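Side-chain contacts in aspartate aminotransferase (Plasmodium falciparum, PDB 3K7Y), which probably catalyses the pyridoxal-phosphate-dependent transfer of an amino group from L-aspartate to 2-oxoglutarate, giving oxaloacetate and L-glutamate: residues L46-F49 with D50-N54; M251-G255 with E256-A260; R295-C298 with Q299-N303. All blocks are in the same frame, centred on the assembly; numbering follows the deposited sequence.

Contact 1: L46-F49 with D50-N54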
loop_
_atom_site.group_PDB
_atom_site.type_symbol
_atom_site.label_atom_id
_atom_site.label_comp_id
_atom_site.label_asym_id
_atom_site.label_seq_id
_atom_site.Cartn_x
_atom_site.Cartn_y
_atom_site.Cartn_z
ATOM N N LEU A 46 -18.309 8.081 13.140
ATOM C CA LEU A 46 -17.638 6.800 12.875
ATOM C C LEU A 46 -17.476 5.883 14.088
ATOM O O LEU A 46 -17.232 6.341 15.206
ATOM C CB LEU A 46 -16.274 7.029 12.224
ATOM C CG LEU A 46 -15.496 5.746 11.897
ATOM C CD1 LEU A 46 -16.121 5.031 10.711
ATOM C CD2 LEU A 46 -14.014 6.021 11.662
ATOM N N HIS A 47 -17.595 4.585 13.837
ATOM C CA HIS A 47 -17.516 3.579 14.887
ATOM C C HIS A 47 -16.088 3.159 15.225
ATOM O O HIS A 47 -15.184 3.266 14.387
ATOM C CB HIS A 47 -18.317 2.338 14.493
ATOM C CG HIS A 47 -18.285 1.255 15.524
ATOM N ND1 HIS A 47 -17.752 0.009 15.277
ATOM C CD2 HIS A 47 -18.692 1.241 16.818
ATOM C CE1 HIS A 47 -17.857 -0.735 16.365
ATOM N NE2 HIS A 47 -18.424 -0.010 17.314
ATOM N N ILE A 48 -15.899 2.683 16.461
ATOM C CA ILE A 48 -14.671 1.984 16.856
ATOM C C ILE A 48 -14.839 1.152 18.133
ATOM O O ILE A 48 -15.416 1.618 19.100
ATOM C CB ILE A 48 -13.423 2.941 16.938
ATOM C CG1 ILE A 48 -12.112 2.124 16.949
ATOM C CG2 ILE A 48 -13.553 3.951 18.104
ATOM C CD1 ILE A 48 -11.122 2.538 15.900
ATOM N N PHE A 49 -14.316 -0.072 18.114
ATOM C CA PHE A 49 -14.343 -0.973 19.265
ATOM C C PHE A 49 -13.473 -0.504 20.441
ATOM O O PHE A 49 -12.745 0.480 20.331
ATOM C CB PHE A 49 -13.884 -2.365 18.827
ATOM C CG PHE A 49 -14.808 -3.030 17.861
ATOM C CD1 PHE A 49 -15.830 -3.851 18.312
ATOM C CD2 PHE A 49 -14.658 -2.838 16.496
ATOM C CE1 PHE A 49 -16.695 -4.465 17.404
ATOM C CE2 PHE A 49 -15.510 -3.444 15.592
ATOM C CZ PHE A 49 -16.525 -4.263 16.040
ATOM N N ASP A 50 -13.561 -1.209 21.567
ATOM C CA ASP A 50 -12.654 -0.989 22.688
ATOM C C ASP A 50 -11.511 -1.988 22.618
ATOM O O ASP A 50 -10.367 -1.655 22.918
ATOM C CB ASP A 50 -13.388 -1.112 24.028
ATOM C CG ASP A 50 -14.056 0.189 24.457
ATOM O OD1 ASP A 50 -14.792 0.797 23.650
ATOM O OD2 ASP A 50 -13.853 0.597 25.617
ATOM N N SER A 51 -11.834 -3.214 22.210
ATOM C CA SER A 51 -10.828 -4.239 21.915
ATOM C C SER A 51 -9.732 -3.680 21.020
ATOM O O SER A 51 -8.549 -3.910 21.250
ATOM C CB SER A 51 -11.478 -5.441 21.226
ATOM O OG SER A 51 -12.427 -6.064 22.069
ATOM N N VAL A 52 -10.146 -2.934 20.001
ATOM C CA VAL A 52 -9.230 -2.329 19.042
ATOM C C VAL A 52 -8.409 -1.207 19.660
ATOM O O VAL A 52 -7.198 -1.148 19.445
ATOM C CB VAL A 52 -9.964 -1.856 17.771
ATOM C CG1 VAL A 52 -9.155 -0.807 17.038
ATOM C CG2 VAL A 52 -10.254 -3.047 16.861
ATOM N N LEU A 53 -9.056 -0.338 20.436
ATOM C CA LEU A 53 -8.338 0.697 21.183
ATOM C C LEU A 53 -7.322 0.093 22.163
ATOM O O LEU A 53 -6.274 0.689 22.430
ATOM C CB LEU A 53 -9.303 1.629 21.932
ATOM C CG LEU A 53 -10.326 2.532 21.223
ATOM C CD1 LEU A 53 -10.754 3.683 22.125
ATOM C CD2 LEU A 53 -9.809 3.087 19.915
ATOM N N ASN A 54 -7.634 -1.089 22.688
ATOM C CA ASN A 54 -6.735 -1.778 23.605
ATOM C C ASN A 54 -5.599 -2.501 22.883
ATOM O O ASN A 54 -4.451 -2.459 23.326
ATOM C CB ASN A 54 -7.511 -2.720 24.527
ATOM C CG ASN A 54 -8.440 -1.974 25.479
ATOM O OD1 ASN A 54 -9.354 -2.565 26.052
ATOM N ND2 ASN A 54 -8.215 -0.670 25.644
#
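I48 and V52 each turn one branch anti to the backbone N, the CG1 of I48 at chi1 -164° and the CG1 of V52 at 159°, and these two branches carry much of the contact between an extended lead-in and residues V52 and L53 of helix 50-62. Here a loop of the pyridoxal-phosphate-dependent aminotransferase fold runs into a helix, and the junction illustrates how residues just ahead of a helix can pack against it without a hydrogen bond between side chains. I48 CD1 lies 4.0 Å from V52 CG1, the two side chains crossing at about a right angle. L53 closes on the same residue from the next position along, its CD2 3.9 Å from I48 CG1. One step further along the chain, F49 touches through its stem: its CB stands 4.1 Å from V52 CB, while the ring leads away from the helix. H47 reaches that ring from within the lead-in, with CE1 3.6 Å above the F49 plane and over its centre, and F49 CZ in turn lies in the imidazole plane at its edge. W310 of helix 304-335 meets the F49 ring edge-to-face. Towards the dimer partner, K64 of the second subunit packs on I48 and L53. In the backbone, N54 N donates to D50 O over 2.8 Å.

Contact 2: M251-G255 with E256-A260; sequences MSLYG and ERAGA. With PLP (pyridoxal-5'-phosphate), chain B.
R257 and Y254 meet through the backbone, R257 N donating to Y254 O over 3.2 Å with an N-H...O angle of 160°; the donor sits well above the carbonyl plane instead of on a lone pair. Two further hydrogen bonds come from the arginine's far end. NH1 reaches O1P of pyridoxal phosphate at 3.2 Å (171°) and NH2 reaches O3P at 3.0 Å (167°), a two-pronged, nearly straight grip in which the phosphorus lies in the guanidinium plane at its edge. Bends at chi2 and chi3 turn the guanidinium towards the phosphate. The motif is a type I beta turn, Y254 to R257, which delivers the arginine to the cofactor just as the chain enters strand 258-264 of the central mixed sheet. NH2 also donates to the carbonyl oxygen of Y286 of the second subunit, consistent with a site built at the dimer interface. The apolar contact is made by L253, whose CD1 abuts A258 CB at 3.6 Å. The aliphatic stem of E256 lies beside the same leucine, with L253 CB 4.1 Å from E256 CB. E256 OE1 is hydrogen-bonded to the backbone N of H292 of the second subunit.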
loop_
_atom_site.group_PDB
_atom_site.type_symbol
_atom_site.label_atom_id
_atom_site.label_comp_id
_atom_site.label_asym_id
_atom_site.label_seq_id
_atom_site.Cartn_x
_atom_site.Cartn_y
_atom_site.Cartn_z
ATOM N N MET A 251 -13.107 -5.027 12.229
ATOM C CA MET A 251 -12.411 -4.444 13.358
ATOM C C MET A 251 -12.592 -2.938 13.415
ATOM O O MET A 251 -11.925 -2.265 14.197
ATOM C CB MET A 251 -10.929 -4.708 13.209
ATOM C CG MET A 251 -10.442 -5.894 13.915
ATOM S SD MET A 251 -10.258 -7.208 12.746
ATOM C CE MET A 251 -9.521 -8.459 13.806
ATOM N N SER A 252 -13.465 -2.401 12.565
ATOM C CA SER A 252 -13.608 -0.953 12.390
ATOM C C SER A 252 -12.278 -0.268 12.032
ATOM O O SER A 252 -12.102 0.919 12.326
ATOM C CB SER A 252 -14.181 -0.313 13.652
ATOM O OG SER A 252 -13.112 0.004 14.546
ATOM N N LEU A 253 -11.354 -1.019 11.424
ATOM C CA LEU A 253 -10.037 -0.518 10.998
ATOM C C LEU A 253 -10.096 0.065 9.598
ATOM O O LEU A 253 -9.609 -0.543 8.636
ATOM C CB LEU A 253 -9.012 -1.651 10.961
ATOM C CG LEU A 253 -8.561 -2.395 12.204
ATOM C CD1 LEU A 253 -7.629 -3.527 11.790
ATOM C CD2 LEU A 253 -7.899 -1.457 13.190
ATOM N N TYR A 254 -10.677 1.238 9.456
ATOM C CA TYR A 254 -10.881 1.760 8.125
ATOM C C TYR A 254 -9.563 2.234 7.501
ATOM O O TYR A 254 -9.017 1.577 6.596
ATOM C CB TYR A 254 -11.969 2.827 8.140
ATOM C CG TYR A 254 -13.328 2.258 8.543
ATOM C CD1 TYR A 254 -14.184 1.699 7.592
ATOM C CD2 TYR A 254 -13.749 2.267 9.868
ATOM C CE1 TYR A 254 -15.422 1.173 7.958
ATOM C CE2 TYR A 254 -14.973 1.749 10.236
ATOM C CZ TYR A 254 -15.809 1.206 9.281
ATOM O OH TYR A 254 -17.033 0.692 9.660
ATOM N N GLY A 255 -9.024 3.332 8.019
ATOM C CA GLY A 255 -7.799 3.912 7.477
ATOM C C GLY A 255 -6.537 3.092 7.659
ATOM O O GLY A 255 -5.528 3.376 7.022
ATOM N N GLU A 256 -6.574 2.089 8.530
ATOM C CA GLU A 256 -5.400 1.263 8.763
ATOM C C GLU A 256 -5.061 0.431 7.527
ATOM O O GLU A 256 -3.919 -0.012 7.342
ATOM C CB GLU A 256 -5.639 0.365 9.970
ATOM C CG GLU A 256 -4.969 0.775 11.291
ATOM C CD GLU A 256 -4.423 2.200 11.327
ATOM O OE1 GLU A 256 -3.399 2.479 10.657
ATOM O OE2 GLU A 256 -4.995 3.024 12.069
ATOM N N ARG A 257 -6.073 0.255 6.679
ATOM C CA ARG A 257 -6.020 -0.570 5.464
ATOM C C ARG A 257 -5.606 -2.001 5.774
ATOM O O ARG A 257 -4.672 -2.524 5.154
ATOM C CB ARG A 257 -5.111 0.042 4.399
ATOM C CG ARG A 257 -5.204 1.552 4.282
ATOM C CD ARG A 257 -6.590 2.028 3.870
ATOM N NE ARG A 257 -6.986 1.454 2.590
ATOM C CZ ARG A 257 -7.887 0.485 2.433
ATOM N NH1 ARG A 257 -8.541 -0.031 3.486
ATOM N NH2 ARG A 257 -8.139 0.041 1.209
ATOM N N ALA A 258 -6.289 -2.640 6.729
ATOM C CA ALA A 258 -5.967 -4.041 7.080
ATOM C C ALA A 258 -6.678 -5.052 6.158
ATOM O O ALA A 258 -7.927 -5.062 6.072
ATOM C CB ALA A 258 -6.282 -4.327 8.545
ATOM N N GLY A 259 -5.890 -5.871 5.454
ATOM C CA GLY A 259 -6.443 -6.922 4.593
ATOM C C GLY A 259 -5.534 -8.127 4.394
ATOM O O GLY A 259 -4.328 -8.057 4.641
ATOM N N ALA A 260 -6.103 -9.232 3.921
ATOM C CA ALA A 260 -5.324 -10.428 3.646
ATOM C C ALA A 260 -5.729 -11.098 2.328
ATOM O O ALA A 260 -6.811 -10.845 1.822
ATOM C CB ALA A 260 -5.457 -11.386 4.794
HETATM N N1 PLP B . -14.936 -5.859 -1.315
HETATM C C2 PLP B . -16.174 -5.379 -0.971
HETATM C C2A PLP B . -17.367 -6.145 -1.401
HETATM C C3 PLP B . -16.285 -4.213 -0.230
HETATM O O3 PLP B . -17.523 -3.742 0.130
HETATM C C4 PLP B . -15.134 -3.522 0.152
HETATM C C4A PLP B . -15.303 -2.351 1.072
HETATM O O4A PLP B . -15.217 -2.527 2.294
HETATM C C5 PLP B . -13.857 -4.009 -0.188
HETATM C C6 PLP B . -13.781 -5.185 -0.937
HETATM C C5A PLP B . -12.536 -3.321 0.166
HETATM O O4P PLP B . -12.353 -2.949 1.521
HETATM P P PLP B . -11.070 -2.064 1.967
HETATM O O1P PLP B . -10.691 -2.339 3.394
HETATM O O2P PLP B . -11.439 -0.606 1.927
HETATM O O3P PLP B . -9.923 -2.419 1.048
#

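Contact 3: R295-C298 with Q299-N303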
loop_
_atom_site.group_PDB
_atom_site.type_symbol
_atom_site.label_atom_id
_atom_site.label_comp_id
_atom_site.label_asym_id
_atom_site.label_seq_id
_atom_site.Cartn_x
_atom_site.Cartn_y
_atom_site.Cartn_z
ATOM N N ARG A 295 0.966 -5.715 13.483
ATOM C CA ARG A 295 0.995 -5.844 14.946
ATOM C C ARG A 295 -0.380 -5.649 15.625
ATOM O O ARG A 295 -0.794 -6.502 16.407
ATOM C CB ARG A 295 2.050 -4.909 15.551
ATOM C CG ARG A 295 3.496 -5.270 15.169
ATOM C CD ARG A 295 4.497 -4.160 15.516
ATOM N NE ARG A 295 5.874 -4.659 15.511
ATOM C CZ ARG A 295 6.961 -3.909 15.691
ATOM N NH1 ARG A 295 6.862 -2.603 15.885
ATOM N NH2 ARG A 295 8.163 -4.474 15.673
ATOM N N ILE A 296 -1.102 -4.565 15.321
ATOM C CA ILE A 296 -2.450 -4.344 15.897
ATOM C C ILE A 296 -3.318 -5.582 15.768
ATOM O O ILE A 296 -4.026 -5.939 16.702
ATOM C CB ILE A 296 -3.228 -3.186 15.213
ATOM C CG1 ILE A 296 -2.340 -1.948 15.020
ATOM C CG2 ILE A 296 -4.515 -2.842 15.983
ATOM C CD1 ILE A 296 -1.726 -1.375 16.310
ATOM N N LEU A 297 -3.258 -6.227 14.605
ATOM C CA LEU A 297 -4.094 -7.384 14.305
ATOM C C LEU A 297 -3.728 -8.635 15.100
ATOM O O LEU A 297 -4.583 -9.250 15.740
ATOM C CB LEU A 297 -4.070 -7.676 12.810
ATOM C CG LEU A 297 -5.483 -7.973 12.314
ATOM C CD1 LEU A 297 -5.739 -7.274 10.984
ATOM C CD2 LEU A 297 -5.784 -9.476 12.271
ATOM N N CYS A 298 -2.457 -9.013 15.047
ATOM C CA CYS A 298 -1.948 -10.116 15.858
ATOM C C CYS A 298 -2.292 -9.978 17.344
ATOM O O CYS A 298 -2.776 -10.930 17.947
ATOM C CB CYS A 298 -0.444 -10.241 15.681
ATOM S SG CYS A 298 -0.008 -10.522 13.996
ATOM N N GLN A 299 -2.055 -8.794 17.912
ATOM C CA GLN A 299 -2.313 -8.535 19.322
ATOM C C GLN A 299 -3.763 -8.817 19.717
ATOM O O GLN A 299 -4.010 -9.601 20.645
ATOM C CB GLN A 299 -1.941 -7.096 19.678
ATOM C CG GLN A 299 -1.507 -6.902 21.138
ATOM C CD GLN A 299 -0.004 -7.085 21.346
ATOM O OE1 GLN A 299 0.582 -8.089 20.932
ATOM N NE2 GLN A 299 0.626 -6.110 21.991
ATOM N N LEU A 300 -4.708 -8.179 19.020
ATOM C CA LEU A 300 -6.137 -8.417 19.244
ATOM C C LEU A 300 -6.456 -9.903 19.106
ATOM O O LEU A 300 -6.812 -10.572 20.082
ATOM C CB LEU A 300 -7.002 -7.603 18.263
ATOM C CG LEU A 300 -8.533 -7.741 18.394
ATOM C CD1 LEU A 300 -9.241 -6.462 17.999
ATOM C CD2 LEU A 300 -9.099 -8.909 17.584
ATOM N N LEU A 301 -6.300 -10.405 17.884
ATOM C CA LEU A 301 -6.711 -11.749 17.529
ATOM C C LEU A 301 -6.035 -12.836 18.377
ATOM O O LEU A 301 -6.642 -13.869 18.655
ATOM C CB LEU A 301 -6.450 -11.983 16.049
ATOM C CG LEU A 301 -7.615 -12.595 15.284
ATOM C CD1 LEU A 301 -7.443 -12.305 13.786
ATOM C CD2 LEU A 301 -7.772 -14.110 15.574
ATOM N N ASN A 302 -4.794 -12.593 18.801
ATOM C CA ASN A 302 -4.003 -13.593 19.522
ATOM C C ASN A 302 -4.315 -13.676 21.017
ATOM O O ASN A 302 -3.949 -14.643 21.680
ATOM C CB ASN A 302 -2.511 -13.343 19.304
ATOM C CG ASN A 302 -1.654 -14.502 19.743
ATOM O OD1 ASN A 302 -1.355 -15.403 18.961
ATOM N ND2 ASN A 302 -1.242 -14.484 21.000
ATOM N N ASN A 303 -4.998 -12.663 21.537
ATOM C CA ASN A 303 -5.374 -12.633 22.947
ATOM C C ASN A 303 -6.871 -12.875 23.181
ATOM O O ASN A 303 -7.728 -12.148 22.659
ATOM C CB ASN A 303 -4.938 -11.314 23.567
ATOM C CG ASN A 303 -4.061 -11.513 24.763
ATOM O OD1 ASN A 303 -2.843 -11.290 24.700
ATOM N ND2 ASN A 303 -4.661 -11.963 25.867
#
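R295 O accepts the backbone N-H of Q299 at 3.0 Å, an almost straight bond (173°). One residue on, L300 N gives its hydrogen to I296 O at 3.3 Å; next, L301 N binds L297 O at 3.0 Å. The fourth bond of the series, from N302 N to C298 O, is doubtful because that oxygen is crowded in the model. This i-to-i+4 ladder belongs to the later part of alpha helix 291-302, a worked example of how a helix satisfies its own backbone and leaves side chains to make the outside contacts. At N303 the spacing shortens to three residues, with N303 N donating to L300 O at 3.1 Å and only weakly to Q299 O. N303 then takes the N-cap position of helix 304-335, although its side chain makes no capping bond. Among the side chains, L297 and L301 lie alongside each other and point the same way, CD2 of the first 3.6 Å from CD1 of the second. Q299 packs on L58 and N62 of helix 50-62. R295 NH2 is satisfied by the backbone oxygen of E65.

In the fold
The contacts follow one another along the chain, contact 1 before contact 2 before contact 3, yet their centres form a compact triangle, about 12 Å between contacts 1 and 2 and about 13 Å for either other pair. Contact 1 runs into helix 50-62, contact 2 leads into strand 258-264 of the mixed sheet, and contact 3 lies on the later part of helix 291-302. All touch: L46 CD1 lies 3.5 Å from Y254 CE2, V52 CG2 3.7 Å from L300 CD1, and M251 CE 3.8 Å from L300 CD2. Side chains of two helices thus pack against the loop and strand start that carry the phosphate-binding arginine, while contacts 1 and 2 also touch the second subunit of the homodimer.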